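Local coordinates for DltD domain-containing protein (Beauveria bassiana, PDB 7D78) that probably acts as a thioesterase-type polyketide cyclase that closes medium-ring lactones, using an alpha/beta hydrolase fold, at residues A277-E280 / T285-F288. Sequence-based numbering, arbitrary orientation.
Sequences AAFE and TKKF
The ring of Phe279 is held between two side chains of strand 286-291, Lys286 over one face and Phe288 over the opposite one. Phe279 CG stands anti to the backbone N (chi1 -178°), which carries the ring from the helix to the strand. On the first face the lysine methylenes lie across the ring, with Lys286 CD 3.9 Å from the Phe279 ring centroid, a CH-pi contact. With chi1 near +60° and the chain extended beyond CG, Lys286 passes over this face and reaches the helix backbone. There Lys286 NZ donates a hydrogen bond to Phe279 O (2.9 Å), meeting the carbonyl at a C=O...N angle of 141°. The same ammonium makes an off-centre cation-pi contact with the Phe279 ring and also bonds to Phe282 O. One ammonium thus grips two backbone carbonyls, whose partial negative charge would probably favour its positive charge. On the other face Phe288 CB makes a second CH-pi contact, 3.8 Å from the Phe279 ring centroid. The Phe288 ring turns its edge to the same face, with the planes at 55° and the two centroids 5.4 Å apart. Phe279 also touches Met261 of the neighbouring strand 259-264. This surface contact packs helix 272-281 against strand 286-291 in the beta-alpha-beta crossover from strand 259-264, at one edge of the central sheet of the alpha/beta hydrolase fold.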
loop_
_atom_site.group_PDB
_atom_site.type_symbol
_atom_site.label_atom_id
_atom_site.label_comp_id
_atom_site.label_asym_id
_atom_site.label_seq_id
_atom_site.Cartn_x
_atom_site.Cartn_y
_atom_site.Cartn_z
ATOM N N ALA A 277 -13.874 18.325 1.003
ATOM C CA ALA A 277 -12.574 18.748 0.492
ATOM C C ALA A 277 -12.108 17.840 -0.639
ATOM O O ALA A 277 -11.590 18.316 -1.656
ATOM C CB ALA A 277 -11.551 18.774 1.629
ATOM N N ALA A 278 -12.292 16.524 -0.487
ATOM C CA ALA A 278 -11.931 15.616 -1.569
ATOM C C ALA A 278 -12.819 15.842 -2.784
ATOM O O ALA A 278 -12.325 15.895 -3.917
ATOM C CB ALA A 278 -12.020 14.160 -1.099
ATOM N N PHE A 279 -14.130 15.995 -2.565
ATOM C CA PHE A 279 -15.051 16.179 -3.685
ATOM C C PHE A 279 -14.703 17.420 -4.496
ATOM O O PHE A 279 -14.788 17.406 -5.733
ATOM C CB PHE A 279 -16.496 16.277 -3.192
ATOM C CG PHE A 279 -17.494 16.418 -4.308
ATOM C CD1 PHE A 279 -17.956 15.304 -4.982
ATOM C CD2 PHE A 279 -17.931 17.672 -4.718
ATOM C CE1 PHE A 279 -18.861 15.427 -6.026
ATOM C CE2 PHE A 279 -18.830 17.806 -5.767
ATOM C CZ PHE A 279 -19.296 16.684 -6.420
ATOM N N GLU A 280 -14.332 18.508 -3.816
ATOM C CA GLU A 280 -14.031 19.755 -4.511
ATOM C C GLU A 280 -12.892 19.587 -5.506
ATOM O O GLU A 280 -12.848 20.294 -6.518
ATOM C CB GLU A 280 -13.686 20.858 -3.504
ATOM C CG GLU A 280 -14.865 21.753 -3.130
ATOM C CD GLU A 280 -14.575 22.630 -1.916
ATOM O OE1 GLU A 280 -15.401 22.650 -0.971
ATOM O OE2 GLU A 280 -13.519 23.301 -1.906
ATOM N N THR A 285 -16.841 15.342 -14.528
ATOM C CA THR A 285 -18.270 15.318 -14.213
ATOM C C THR A 285 -18.515 14.751 -12.821
ATOM O O THR A 285 -18.023 13.669 -12.488
ATOM C CB THR A 285 -19.009 14.467 -15.250
ATOM O OG1 THR A 285 -18.776 14.991 -16.563
ATOM C CG2 THR A 285 -20.496 14.440 -14.967
ATOM N N LYS A 286 -19.296 15.468 -12.012
ATOM C CA LYS A 286 -19.468 15.054 -10.622
ATOM C C LYS A 286 -20.760 15.625 -10.055
ATOM O O LYS A 286 -21.324 16.589 -10.583
ATOM C CB LYS A 286 -18.273 15.489 -9.762
ATOM C CG LYS A 286 -18.078 17.007 -9.657
ATOM C CD LYS A 286 -16.827 17.324 -8.843
ATOM C CE LYS A 286 -16.648 18.820 -8.643
ATOM N NZ LYS A 286 -15.365 19.119 -7.966
ATOM N N LYS A 287 -21.210 15.018 -8.955
ATOM C CA LYS A 287 -22.426 15.442 -8.275
ATOM C C LYS A 287 -22.263 15.212 -6.785
ATOM O O LYS A 287 -21.775 14.161 -6.360
ATOM C CB LYS A 287 -23.670 14.692 -8.773
ATOM C CG LYS A 287 -24.954 15.116 -8.043
ATOM C CD LYS A 287 -26.201 14.454 -8.617
ATOM C CE LYS A 287 -27.465 14.890 -7.864
ATOM N NZ LYS A 287 -27.600 16.378 -7.848
ATOM N N PHE A 288 -22.685 16.193 -5.996
ATOM C CA PHE A 288 -22.642 16.113 -4.545
ATOM C C PHE A 288 -24.056 16.116 -3.972
ATOM O O PHE A 288 -24.905 16.909 -4.395
ATOM C CB PHE A 288 -21.838 17.283 -3.973
ATOM C CG PHE A 288 -21.714 17.252 -2.484
ATOM C CD1 PHE A 288 -20.774 16.441 -1.875
ATOM C CD2 PHE A 288 -22.546 18.024 -1.693
ATOM C CE1 PHE A 288 -20.660 16.405 -0.497
ATOM C CE2 PHE A 288 -22.442 17.996 -0.319
ATOM C CZ PHE A 288 -21.498 17.187 0.283
#